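Local coordinates for Fe(2+) transporter FeoB (Escherichia coli, PDB 3I8S), which transports ferrous iron across the inner membrane in a GTP-driven system, probably coupling nucleotide binding by the cytosolic domain described here to channel opening, at residues Q107-I113 with K199-W203; L98-L102 with I252-C256; L23-R29 with K41-F45; Y61-T65 with E210-Y214. All blocks are in the same frame, centred on the assembly; numbering follows the deposited sequence.

Interaction 1: Q107-I113 with K199-W203; sequences QLLELGI and KQRRW
Trp203 meets Leu111 because its chi1 of -176° sets CG anti to the backbone N and extends the indole toward the other helix, while Leu111, with CG anti to its carbonyl carbon, offers CG and CD2 to one face of the ring. Leu111 CG stands 3.8 Å from the centroid of the five-membered ring of Trp203 and 11° off the ring normal, a CH-pi contact. Its methyl CD2 lies over the same face, offset toward the rim, 3.4 Å from Trp203 CD2. Beside the pyrrole part, Glu110 CB lies 3.7 Å from Trp203 CD1, and the Glu110 carboxylate stands nearly perpendicular to the indole, its OE2 bonded to the hydroxyl of Tyr177. These residues join helix 98-111 of the G domain to helix 198-210 of the helical domain, the short segments running at 131° with axes 9.5 Å apart. The first helix ends here in a Schellman motif at Gly112; a side chain at that position would collide with Lys199 CD. Bent at chi2 and chi3, the lysine curls round this end, and NZ gives a weak hydrogen bond of 3.3 Å to Leu109 O. Water 1 links Glu110 O and Lys199 O, donating to both at 2.8 and 2.6 Å. A branched aliphatic end on an indole face thus makes up most of the apolar contact, while the ammonium and the water occupy the carbonyl end of the helix, where a positive charge would be expected to sit favourably with the helix dipole.

Interaction 2: L98-L102 with I252-C256; sequences LERNL and IAAIC
Cys256 points its sulfur at the flank of helix 98-111, where SG is met from three directions: by Glu99 CA at 3.8 Å, by Leu102 CD1 at 3.9 Å and by Leu98 CD2 at 4.1 Å. Its chi1 of -71° swings SG anti to the carbonyl carbon, beside the backbone N and into the space between the two leucines and Glu99. One turn earlier in helix 240-259, Ile252 slants across Glu99, with its CG2 branch against Glu99 CG. In the conformer described, the other branch brings CD1 to Leu102 CB at 3.8 Å; two conformers are deposited for Ile252, so how tightly either branch presses is doubtful. The short segments cross at 139°, a roughly antiparallel helix pair with axes 9.8 Å apart, packed without a hydrogen bond between them, and it sets the long helix of the cytosolic helical domain against the start of helix 98-111 in the P-loop GTPase fold. Leu102 touches three residues of that helix; besides Ile252 and Cys256, its CD1 comes within 4.2 Å of Ile255 CG2. From there Ile255 turns its side chain to Leu137 and Leu141 of helix 134-141, and Leu98 rests on Val93 of strand 88-94. At the border of the pair, the Glu99 chain is extended with CG anti to the backbone N, which carries its carboxylate alongside helix 240-259 until OE2 reaches Ala253 CB at 3.8 Å.

Interaction 3: L23-R29 with K41-F45; sequences LTGSRQR and KEGQF
The beta hairpin of strands 28-32 and 39-46 forms the border of the seven-stranded sheet in the GTPase fold, and its connection holds residues Gly35 to Val38, predicted to bind GTP. Arg29 and Glu42 form an antiparallel hydrogen-bonded pair: Arg29 N gives to Glu42 O at 2.8 Å, and Glu42 N returns a bond to Arg29 O. The pairing puts both side chains on one face of the sheet, and with CG between the backbone N and the carbonyl carbon in each (chi1 68° and 66°) they lie side by side. Arg29 NH2 reaches Glu42 OE2 at 2.9 Å in a salt bridge, coming from above the carboxylate plane, while OE1 pairs with Arg40. With alanine replacing Glu42, both arginines would probably lose their shared carboxylate, and Arg29 be set free to turn. In the neighbouring non-hydrogen-bonded pair, Gln28 and Gly43 bring their CA atoms to 3.9 Å; a side chain on Gly43 would collide with Arg27 O and Thr24 CG2. Arg27 O accepts from Gln44 N, and the Arg27 guanidinium folds back, NE meeting Gln44 O at 2.9 Å from 48° above the carbonyl plane. Beyond the hairpin pairs, Leu23 CD2 sits 4.2 Å from the centroid of the Phe45 ring, over its face, where helix 16-24 backs onto strand 39-46. Gln28 NE2 bonds to Asn21, and on the other side of that amide water 3 bridges Gln28 OE1 and Lys41 NZ, giving a hydrogen to the former and accepting one at 2.8 Å from the latter.

Interaction 4: Y61-T65 with E210-Y214; sequences YSLTT and EGDIY
Asp212 OD2 takes the backbone N-H of Thr65 from well above its carboxylate plane, 72° out of it, yet the bond of 3.0 Å is nearly straight at 173°. The aspartate is the N-cap of helix 213-218, right after a Schellman motif at Gly211 closes helix 198-210, and OD1 caps a backbone N further on. A chi1 of -177°, CG anti to the backbone N, turns the carboxylate to the loop 61-65 that follows the predicted GTP-binding residues Asp56 to Gly59. Water 4 joins the two sides, donating to Leu63 O at 2.7 Å and to Asp212 OD2 at 2.8 Å; the same oxygen accepts from Gln207, so three donors grip it. Were Asp212 an alanine, the Thr65 N-H would probably be left without this acceptor and the start of helix 213-218 without its side-chain cap. The loop is shaped by an ST turn, in which Ser62 OG accepts from Thr64 N. Water 5 connects Thr64 OG1, also hydrogen-bonded to Gln207, to Glu210 OE1, which also forms a salt bridge with Arg248. Thr65, its OG1 bonded to Glu74 and Gln75, packs its CB 3.7 Å from Tyr214 CB.

How the interactions relate
Interactions 1, 2 and 4 all join the GTPase domain to the helical domain, while interaction 3 lies inside the GTPase domain, its centre about 28 to 31 Å from theirs. Helix 98-111 serves interactions 1 and 2, whose centres are about 18 Å apart. Interactions 1 and 4 touch directly: Gln107 OE1 lies 2.9 Å from Leu63 N, and Leu111 CD1 packs on Leu63 CD1. Arg100 O, in interaction 2, meets Tyr61 CE1 of interaction 4. Toward the nucleotide site, the side chains of Arg100 and Tyr61 touch GTP-binding Asn11, and that of Leu102 is about 8 Å from it; in interaction 3 the Lys41 side chain is about 4 Å from that of Asp56, predicted to bind GTP.

Interaction 1: Q107-I113 with K199-W203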
loop_
_atom_site.group_PDB
_atom_site.type_symbol
_atom_site.label_atom_id
_atom_site.label_comp_id
_atom_site.label_asym_id
_atom_site.label_seq_id
_atom_site.Cartn_x
_atom_site.Cartn_y
_atom_site.Cartn_z
ATOM N N GLN A 107 -3.729 0.530 -3.090
ATOM C CA GLN A 107 -2.881 1.605 -3.607
ATOM C C GLN A 107 -1.444 1.139 -3.767
ATOM O O GLN A 107 -0.814 1.433 -4.779
ATOM C CB GLN A 107 -2.940 2.856 -2.717
ATOM C CG GLN A 107 -4.330 3.476 -2.614
ATOM C CD GLN A 107 -4.359 4.988 -2.926
ATOM O OE1 GLN A 107 -4.097 5.833 -2.053
ATOM N NE2 GLN A 107 -4.674 5.322 -4.175
ATOM N N LEU A 108 -0.919 0.430 -2.773
ATOM C CA LEU A 108 0.454 -0.095 -2.805
ATOM C C LEU A 108 0.625 -1.057 -3.963
ATOM O O LEU A 108 1.596 -0.967 -4.694
ATOM C CB LEU A 108 0.838 -0.829 -1.527
ATOM C CG LEU A 108 0.714 -0.016 -0.264
ATOM C CD1 LEU A 108 0.974 -0.945 0.860
ATOM C CD2 LEU A 108 1.695 1.140 -0.342
ATOM N N LEU A 109 -0.353 -1.933 -4.151
ATOM C CA LEU A 109 -0.289 -2.949 -5.213
ATOM C C LEU A 109 -0.364 -2.305 -6.609
ATOM O O LEU A 109 0.310 -2.741 -7.547
ATOM C CB LEU A 109 -1.440 -3.957 -4.986
ATOM C CG LEU A 109 -1.289 -4.816 -3.725
ATOM C CD1 LEU A 109 -2.560 -5.661 -3.478
ATOM C CD2 LEU A 109 -0.055 -5.671 -3.823
ATOM N N GLU A 110 -1.177 -1.272 -6.742
ATOM C CA GLU A 110 -1.277 -0.537 -7.999
ATOM C C GLU A 110 0.022 0.194 -8.384
ATOM O O GLU A 110 0.315 0.362 -9.577
ATOM C CB GLU A 110 -2.422 0.453 -7.968
ATOM C CG GLU A 110 -3.763 -0.161 -8.007
ATOM C CD GLU A 110 -4.808 0.833 -8.427
ATOM O OE1 GLU A 110 -5.031 1.846 -7.707
ATOM O OE2 GLU A 110 -5.369 0.624 -9.498
ATOM N N LEU A 111 0.794 0.611 -7.379
ATOM C CA LEU A 111 2.127 1.199 -7.617
ATOM C C LEU A 111 3.135 0.134 -8.021
ATOM O O LEU A 111 4.205 0.424 -8.605
ATOM C CB LEU A 111 2.616 1.933 -6.350
ATOM C CG LEU A 111 1.987 3.307 -6.206
ATOM C CD1 LEU A 111 2.192 3.819 -4.767
ATOM C CD2 LEU A 111 2.600 4.231 -7.260
ATOM N N GLY A 112 2.803 -1.113 -7.716
ATOM C CA GLY A 112 3.624 -2.220 -8.139
ATOM C C GLY A 112 4.818 -2.480 -7.245
ATOM O O GLY A 112 5.732 -3.212 -7.641
ATOM N N ILE A 113 4.846 -1.889 -6.049
ATOM C CA ILE A 113 6.010 -2.094 -5.167
ATOM C C ILE A 113 5.871 -3.491 -4.526
ATOM O O ILE A 113 4.755 -3.831 -4.121
ATOM C CB ILE A 113 6.089 -1.094 -3.957
ATOM C CG1 ILE A 113 5.662 0.339 -4.309
ATOM C CG2 ILE A 113 7.483 -1.189 -3.332
ATOM C CD1 ILE A 113 6.469 0.992 -5.317
ATOM N N LYS A 199 4.435 1.855 -14.295
ATOM C CA LYS A 199 3.311 1.572 -13.394
ATOM C C LYS A 199 3.047 2.823 -12.546
ATOM O O LYS A 199 1.886 3.181 -12.301
ATOM C CB LYS A 199 3.626 0.417 -12.447
ATOM C CG LYS A 199 3.423 -0.979 -12.980
ATOM C CD LYS A 199 2.813 -1.934 -11.908
ATOM C CE LYS A 199 1.268 -1.871 -11.867
ATOM N NZ LYS A 199 0.624 -2.782 -10.850
ATOM N N GLN A 200 4.130 3.448 -12.070
ATOM C CA GLN A 200 3.993 4.562 -11.135
ATOM C C GLN A 200 3.513 5.800 -11.857
ATOM O O GLN A 200 2.735 6.573 -11.326
ATOM C CB GLN A 200 5.275 4.794 -10.370
ATOM C CG GLN A 200 5.575 3.642 -9.442
ATOM C CD GLN A 200 6.828 3.829 -8.623
ATOM O OE1 GLN A 200 7.439 4.900 -8.640
ATOM N NE2 GLN A 200 7.209 2.797 -7.895
ATOM N N ARG A 201 3.956 5.963 -13.092
ATOM C CA ARG A 201 3.461 7.045 -13.934
ATOM C C ARG A 201 1.956 6.885 -14.177
ATOM O O ARG A 201 1.193 7.833 -14.081
ATOM C CB ARG A 201 4.255 7.096 -15.239
ATOM C CG ARG A 201 5.621 7.848 -15.058
ATOM C CD ARG A 201 6.353 8.073 -16.354
ATOM N NE ARG A 201 6.988 6.871 -16.863
ATOM C CZ ARG A 201 6.661 6.261 -18.005
ATOM N NH1 ARG A 201 5.733 6.743 -18.800
ATOM N NH2 ARG A 201 7.312 5.167 -18.372
ATOM N N ARG A 202 1.518 5.679 -14.448
ATOM C CA ARG A 202 0.109 5.442 -14.660
ATOM C C ARG A 202 -0.750 5.674 -13.395
ATOM O O ARG A 202 -1.858 6.198 -13.457
ATOM C CB ARG A 202 -0.093 4.045 -15.216
ATOM C CG ARG A 202 0.445 3.951 -16.630
ATOM C CD ARG A 202 0.242 2.552 -17.189
ATOM N NE ARG A 202 0.493 2.521 -18.631
ATOM C CZ ARG A 202 0.576 1.399 -19.346
ATOM N NH1 ARG A 202 0.489 0.218 -18.758
ATOM N NH2 ARG A 202 0.771 1.452 -20.656
ATOM N N TRP A 203 -0.222 5.259 -12.264
ATOM C CA TRP A 203 -0.871 5.483 -10.962
ATOM C C TRP A 203 -0.965 6.990 -10.715
ATOM O O TRP A 203 -1.999 7.484 -10.304
ATOM C CB TRP A 203 -0.047 4.830 -9.878
ATOM C CG TRP A 203 -0.658 4.921 -8.529
ATOM C CD1 TRP A 203 -1.626 4.097 -7.999
ATOM C CD2 TRP A 203 -0.363 5.893 -7.515
ATOM N NE1 TRP A 203 -1.944 4.503 -6.715
ATOM C CE2 TRP A 203 -1.183 5.589 -6.391
ATOM C CE3 TRP A 203 0.493 7.003 -7.442
ATOM C CZ2 TRP A 203 -1.145 6.351 -5.213
ATOM C CZ3 TRP A 203 0.518 7.748 -6.280
ATOM C CH2 TRP A 203 -0.288 7.411 -5.182
HETATM O O HOH W 1 -0.206 1.587 -12.032
HETATM O O HOH W 2 6.853 0.446 -9.436
#

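Interaction 2: L98-L102 with I252-C256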
loop_
_atom_site.group_PDB
_atom_site.type_symbol
_atom_site.label_atom_id
_atom_site.label_comp_id
_atom_site.label_asym_id
_atom_site.label_seq_id
_atom_site.Cartn_x
_atom_site.Cartn_y
_atom_site.Cartn_z
ATOM N N LEU A 98 -10.922 -5.364 7.750
ATOM C CA LEU A 98 -10.306 -5.698 6.483
ATOM C C LEU A 98 -10.670 -4.770 5.327
ATOM O O LEU A 98 -9.779 -4.299 4.621
ATOM C CB LEU A 98 -10.677 -7.142 6.123
ATOM C CG LEU A 98 -9.971 -7.691 4.887
ATOM C CD1 LEU A 98 -8.445 -7.679 5.008
ATOM C CD2 LEU A 98 -10.526 -9.101 4.575
ATOM N N GLU A 99 -11.969 -4.533 5.121
ATOM C CA GLU A 99 -12.455 -3.766 3.959
ATOM C C GLU A 99 -11.845 -2.359 3.980
ATOM O O GLU A 99 -11.258 -1.887 2.999
ATOM C CB GLU A 99 -13.996 -3.745 3.879
ATOM C CG GLU A 99 -14.544 -3.010 2.637
ATOM C CD GLU A 99 -15.917 -3.489 2.138
ATOM O OE1 GLU A 99 -16.518 -4.434 2.719
ATOM O OE2 GLU A 99 -16.406 -2.895 1.154
ATOM N N ARG A 100 -11.897 -1.737 5.157
ATOM C CA ARG A 100 -11.295 -0.421 5.381
ATOM C C ARG A 100 -9.794 -0.449 5.122
ATOM O O ARG A 100 -9.217 0.422 4.412
ATOM C CB ARG A 100 -11.528 0.046 6.833
ATOM C CG ARG A 100 -10.845 1.400 7.160
ATOM C CD ARG A 100 -11.370 2.019 8.415
ATOM N NE ARG A 100 -11.058 3.449 8.511
ATOM C CZ ARG A 100 -11.893 4.379 8.998
ATOM N NH1 ARG A 100 -13.127 4.075 9.397
ATOM N NH2 ARG A 100 -11.499 5.650 9.069
ATOM N N ASN A 101 -9.135 -1.433 5.716
ATOM C CA ASN A 101 -7.678 -1.506 5.623
ATOM C C ASN A 101 -7.167 -1.786 4.211
ATOM O O ASN A 101 -6.036 -1.390 3.860
ATOM C CB ASN A 101 -7.095 -2.569 6.569
ATOM C CG ASN A 101 -6.979 -2.084 8.015
ATOM O OD1 ASN A 101 -5.901 -2.165 8.605
ATOM N ND2 ASN A 101 -8.087 -1.570 8.594
ATOM N N LEU A 102 -7.980 -2.469 3.397
ATOM C CA LEU A 102 -7.535 -2.840 2.074
ATOM C C LEU A 102 -7.436 -1.641 1.088
ATOM O O LEU A 102 -6.893 -1.788 -0.010
ATOM C CB LEU A 102 -8.421 -3.954 1.484
ATOM C CG LEU A 102 -8.112 -5.379 1.995
ATOM C CD1 LEU A 102 -9.156 -6.378 1.362
ATOM C CD2 LEU A 102 -6.673 -5.782 1.697
ATOM N N ILE A 252 -12.608 -3.944 -3.769
ATOM C CA ILE A 252 -12.439 -4.306 -2.360
ATOM C C ILE A 252 -13.617 -5.104 -1.856
ATOM O O ILE A 252 -13.478 -6.124 -1.220
ATOM C CB ILE A 252 -12.331 -3.026 -1.458
ATOM C CG1 ILE A 252 -11.007 -2.302 -1.660
ATOM C CG2 ILE A 252 -12.554 -3.361 0.004
ATOM C CD1 ILE A 252 -9.815 -3.188 -1.928
ATOM N N ALA A 253 -14.809 -4.611 -2.156
ATOM C CA ALA A 253 -16.037 -5.256 -1.776
ATOM C C ALA A 253 -16.131 -6.700 -2.327
ATOM O O ALA A 253 -16.563 -7.624 -1.623
ATOM C CB ALA A 253 -17.261 -4.353 -2.226
ATOM N N ALA A 254 -15.716 -6.878 -3.584
ATOM C CA ALA A 254 -15.761 -8.190 -4.246
ATOM C C ALA A 254 -14.796 -9.178 -3.580
ATOM O O ALA A 254 -15.136 -10.337 -3.372
ATOM C CB ALA A 254 -15.434 -8.002 -5.759
ATOM N N ILE A 255 -13.595 -8.706 -3.242
ATOM C CA ILE A 255 -12.590 -9.476 -2.477
ATOM C C ILE A 255 -13.136 -9.884 -1.112
ATOM O O ILE A 255 -13.136 -11.054 -0.734
ATOM C CB ILE A 255 -11.225 -8.656 -2.314
ATOM C CG1 ILE A 255 -10.577 -8.436 -3.663
ATOM C CG2 ILE A 255 -10.227 -9.384 -1.378
ATOM C CD1 ILE A 255 -9.285 -7.527 -3.619
ATOM N N CYS A 256 -13.676 -8.922 -0.405
ATOM C CA CYS A 256 -14.135 -9.188 0.919
ATOM C C CYS A 256 -15.320 -10.133 0.977
ATOM O O CYS A 256 -15.438 -10.894 1.938
ATOM C CB CYS A 256 -14.434 -7.904 1.650
ATOM S SG CYS A 256 -12.936 -7.053 2.032
#

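Interaction 3: L23-R29 with K41-F45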
loop_
_atom_site.group_PDB
_atom_site.type_symbol
_atom_site.label_atom_id
_atom_site.label_comp_id
_atom_site.label_asym_id
_atom_site.label_seq_id
_atom_site.Cartn_x
_atom_site.Cartn_y
_atom_site.Cartn_z
ATOM N N LEU A 23 9.993 -6.772 15.965
ATOM C CA LEU A 23 11.016 -7.135 14.964
ATOM C C LEU A 23 12.384 -6.558 15.326
ATOM O O LEU A 23 13.406 -7.215 15.215
ATOM C CB LEU A 23 10.578 -6.654 13.600
ATOM C CG LEU A 23 9.516 -7.536 12.938
ATOM C CD1 LEU A 23 9.014 -6.850 11.693
ATOM C CD2 LEU A 23 10.133 -8.905 12.625
ATOM N N THR A 24 12.383 -5.331 15.820
ATOM C CA THR A 24 13.612 -4.557 15.964
ATOM C C THR A 24 14.167 -4.531 17.382
ATOM O O THR A 24 15.340 -4.236 17.559
ATOM C CB THR A 24 13.440 -3.093 15.463
ATOM O OG1 THR A 24 12.522 -2.361 16.314
ATOM C CG2 THR A 24 12.956 -3.095 14.027
ATOM N N GLY A 25 13.347 -4.811 18.393
ATOM C CA GLY A 25 13.806 -4.788 19.775
ATOM C C GLY A 25 14.447 -3.453 20.136
ATOM O O GLY A 25 13.879 -2.393 19.862
ATOM N N SER A 26 15.645 -3.528 20.699
ATOM C CA SER A 26 16.407 -2.365 21.166
ATOM C C SER A 26 17.148 -1.679 20.011
ATOM O O SER A 26 17.670 -0.578 20.195
ATOM C CB SER A 26 17.412 -2.782 22.255
ATOM O OG SER A 26 18.424 -3.633 21.718
ATOM N N ARG A 27 17.180 -2.329 18.840
ATOM C CA ARG A 27 17.956 -1.868 17.680
ATOM C C ARG A 27 17.135 -0.876 16.863
ATOM O O ARG A 27 16.708 -1.156 15.761
ATOM C CB ARG A 27 18.358 -3.051 16.805
ATOM C CG ARG A 27 19.075 -4.165 17.583
ATOM C CD ARG A 27 19.274 -5.382 16.702
ATOM N NE ARG A 27 18.041 -5.962 16.162
ATOM C CZ ARG A 27 17.172 -6.681 16.858
ATOM N NH1 ARG A 27 17.342 -6.908 18.161
ATOM N NH2 ARG A 27 16.119 -7.180 16.255
ATOM N N GLN A 28 16.875 0.279 17.431
ATOM C CA GLN A 28 16.081 1.269 16.743
ATOM C C GLN A 28 16.630 2.655 16.989
ATOM O O GLN A 28 17.263 2.917 18.011
ATOM C CB GLN A 28 14.576 1.249 17.111
ATOM C CG GLN A 28 14.100 0.455 18.277
ATOM C CD GLN A 28 12.572 0.570 18.463
ATOM O OE1 GLN A 28 12.036 1.679 18.580
ATOM N NE2 GLN A 28 11.879 -0.553 18.476
ATOM N N ARG A 29 16.373 3.547 16.047
ATOM C CA ARG A 29 16.697 4.945 16.223
ATOM C C ARG A 29 15.506 5.831 15.900
ATOM O O ARG A 29 14.633 5.448 15.139
ATOM C CB ARG A 29 17.880 5.314 15.341
ATOM C CG ARG A 29 17.609 5.283 13.873
ATOM C CD ARG A 29 18.784 5.835 13.094
ATOM N NE ARG A 29 18.903 5.171 11.802
ATOM C CZ ARG A 29 19.969 5.227 11.004
ATOM N NH1 ARG A 29 21.048 5.924 11.342
ATOM N NH2 ARG A 29 19.956 4.566 9.848
ATOM N N LYS A 41 11.093 6.705 12.773
ATOM C CA LYS A 41 11.699 5.598 13.516
ATOM C C LYS A 41 12.173 4.573 12.511
ATOM O O LYS A 41 11.469 4.303 11.546
ATOM C CB LYS A 41 10.642 4.872 14.392
ATOM C CG LYS A 41 10.148 5.549 15.701
ATOM C CD LYS A 41 9.792 4.398 16.748
ATOM C CE LYS A 41 8.528 4.631 17.611
ATOM N NZ LYS A 41 8.828 4.856 19.045
ATOM N N GLU A 42 13.341 3.995 12.741
ATOM C CA GLU A 42 13.783 2.857 11.971
ATOM C C GLU A 42 14.620 1.961 12.838
ATOM O O GLU A 42 15.032 2.358 13.925
ATOM C CB GLU A 42 14.457 3.281 10.669
ATOM C CG GLU A 42 15.695 3.999 10.728
ATOM C CD GLU A 42 16.173 4.313 9.290
ATOM O OE1 GLU A 42 15.407 4.948 8.505
ATOM O OE2 GLU A 42 17.308 3.936 8.975
ATOM N N GLY A 43 14.775 0.722 12.410
ATOM C CA GLY A 43 15.467 -0.267 13.197
ATOM C C GLY A 43 16.026 -1.359 12.350
ATOM O O GLY A 43 15.880 -1.355 11.124
ATOM N N GLN A 44 16.694 -2.294 12.989
ATOM C CA GLN A 44 17.360 -3.367 12.276
ATOM C C GLN A 44 16.909 -4.706 12.781
ATOM O O GLN A 44 16.596 -4.865 13.957
ATOM C CB GLN A 44 18.885 -3.283 12.432
ATOM C CG GLN A 44 19.467 -1.960 12.051
ATOM C CD GLN A 44 20.225 -1.999 10.764
ATOM O OE1 GLN A 44 21.256 -2.679 10.662
ATOM N NE2 GLN A 44 19.769 -1.225 9.782
ATOM N N PHE A 45 16.945 -5.694 11.894
ATOM C CA PHE A 45 16.761 -7.091 12.287
ATOM C C PHE A 45 17.268 -7.960 11.168
ATOM O O PHE A 45 17.585 -7.480 10.055
ATOM C CB PHE A 45 15.297 -7.454 12.620
ATOM C CG PHE A 45 14.375 -7.506 11.448
ATOM C CD1 PHE A 45 13.672 -6.374 11.065
ATOM C CD2 PHE A 45 14.129 -8.703 10.780
ATOM C CE1 PHE A 45 12.800 -6.413 9.993
ATOM C CE2 PHE A 45 13.261 -8.766 9.724
ATOM C CZ PHE A 45 12.590 -7.605 9.313
HETATM O O HOH W 3 9.527 2.138 19.288
#

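Interaction 4: Y61-T65 with E210-Y214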
loop_
_atom_site.group_PDB
_atom_site.type_symbol
_atom_site.label_atom_id
_atom_site.label_comp_id
_atom_site.label_asym_id
_atom_site.label_seq_id
_atom_site.Cartn_x
_atom_site.Cartn_y
_atom_site.Cartn_z
ATOM N N TYR A 61 -4.573 5.941 6.067
ATOM C CA TYR A 61 -5.682 5.246 5.417
ATOM C C TYR A 61 -5.402 5.062 3.909
ATOM O O TYR A 61 -5.871 4.113 3.299
ATOM C CB TYR A 61 -7.001 6.012 5.631
ATOM C CG TYR A 61 -8.116 5.449 4.797
ATOM C CD1 TYR A 61 -8.681 4.213 5.088
ATOM C CD2 TYR A 61 -8.622 6.167 3.699
ATOM C CE1 TYR A 61 -9.698 3.680 4.285
ATOM C CE2 TYR A 61 -9.606 5.633 2.898
ATOM C CZ TYR A 61 -10.169 4.429 3.208
ATOM O OH TYR A 61 -11.152 3.939 2.374
ATOM N N SER A 62 -4.616 5.980 3.331
ATOM C CA SER A 62 -4.348 5.993 1.911
ATOM C C SER A 62 -3.056 6.752 1.598
ATOM O O SER A 62 -2.432 7.299 2.497
ATOM C CB SER A 62 -5.511 6.627 1.136
ATOM O OG SER A 62 -5.454 8.038 1.145
ATOM N N LEU A 63 -2.712 6.783 0.319
ATOM C CA LEU A 63 -1.587 7.552 -0.180
ATOM C C LEU A 63 -2.082 8.802 -0.917
ATOM O O LEU A 63 -1.287 9.515 -1.555
ATOM C CB LEU A 63 -0.748 6.678 -1.119
ATOM C CG LEU A 63 -0.082 5.456 -0.467
ATOM C CD1 LEU A 63 0.835 4.729 -1.424
ATOM C CD2 LEU A 63 0.639 5.759 0.808
ATOM N N THR A 64 -3.369 9.110 -0.784
ATOM C CA THR A 64 -4.015 10.149 -1.561
ATOM C C THR A 64 -4.093 11.470 -0.818
ATOM O O THR A 64 -4.426 11.492 0.371
ATOM C CB THR A 64 -5.447 9.703 -1.949
ATOM O OG1 THR A 64 -5.348 8.548 -2.788
ATOM C CG2 THR A 64 -6.174 10.832 -2.642
ATOM N N THR A 65 -3.779 12.550 -1.548
ATOM C CA THR A 65 -3.758 13.933 -1.068
ATOM C C THR A 65 -4.754 14.800 -1.839
ATOM O O THR A 65 -5.956 14.772 -1.570
ATOM C CB THR A 65 -2.407 14.614 -1.336
ATOM O OG1 THR A 65 -1.381 13.984 -0.575
ATOM C CG2 THR A 65 -2.515 16.114 -1.021
ATOM N N GLU A 210 -8.216 11.990 -10.275
ATOM C CA GLU A 210 -9.022 11.960 -9.071
ATOM C C GLU A 210 -9.014 13.300 -8.315
ATOM O O GLU A 210 -9.893 13.541 -7.492
ATOM C CB GLU A 210 -8.609 10.776 -8.169
ATOM C CG GLU A 210 -9.654 10.471 -7.122
ATOM C CD GLU A 210 -9.264 9.346 -6.188
ATOM O OE1 GLU A 210 -8.037 9.118 -5.990
ATOM O OE2 GLU A 210 -10.218 8.688 -5.662
ATOM N N GLY A 211 -8.047 14.177 -8.622
ATOM C CA GLY A 211 -7.879 15.478 -7.986
ATOM C C GLY A 211 -6.789 15.559 -6.930
ATOM O O GLY A 211 -6.769 16.497 -6.150
ATOM N N ASP A 212 -5.900 14.573 -6.873
ATOM C CA ASP A 212 -4.800 14.572 -5.899
ATOM C C ASP A 212 -3.791 15.657 -6.297
ATOM O O ASP A 212 -3.158 15.556 -7.333
ATOM C CB ASP A 212 -4.143 13.195 -5.900
ATOM C CG ASP A 212 -3.038 13.036 -4.889
ATOM O OD1 ASP A 212 -2.230 13.942 -4.699
ATOM O OD2 ASP A 212 -2.923 11.908 -4.352
ATOM N N ILE A 213 -3.633 16.658 -5.466
ATOM C CA ILE A 213 -2.769 17.809 -5.807
ATOM C C ILE A 213 -1.285 17.474 -5.769
ATOM O O ILE A 213 -0.505 17.946 -6.624
ATOM C CB ILE A 213 -3.048 19.037 -4.919
ATOM C CG1 ILE A 213 -4.552 19.349 -4.852
ATOM C CG2 ILE A 213 -2.295 20.262 -5.451
ATOM C CD1 ILE A 213 -5.181 19.594 -6.180
ATOM N N TYR A 214 -0.892 16.696 -4.768
ATOM C CA TYR A 214 0.515 16.316 -4.564
ATOM C C TYR A 214 1.096 15.492 -5.725
ATOM O O TYR A 214 2.227 15.717 -6.143
ATOM C CB TYR A 214 0.659 15.541 -3.256
ATOM C CG TYR A 214 2.079 15.301 -2.779
ATOM C CD1 TYR A 214 3.037 16.286 -2.842
ATOM C CD2 TYR A 214 2.437 14.093 -2.221
ATOM C CE1 TYR A 214 4.322 16.074 -2.383
ATOM C CE2 TYR A 214 3.711 13.873 -1.768
ATOM C CZ TYR A 214 4.657 14.855 -1.868
ATOM O OH TYR A 214 5.940 14.664 -1.389
HETATM O O HOH W 4 -0.618 11.824 -2.727
HETATM O O HOH W 5 -7.885 7.859 -3.288
#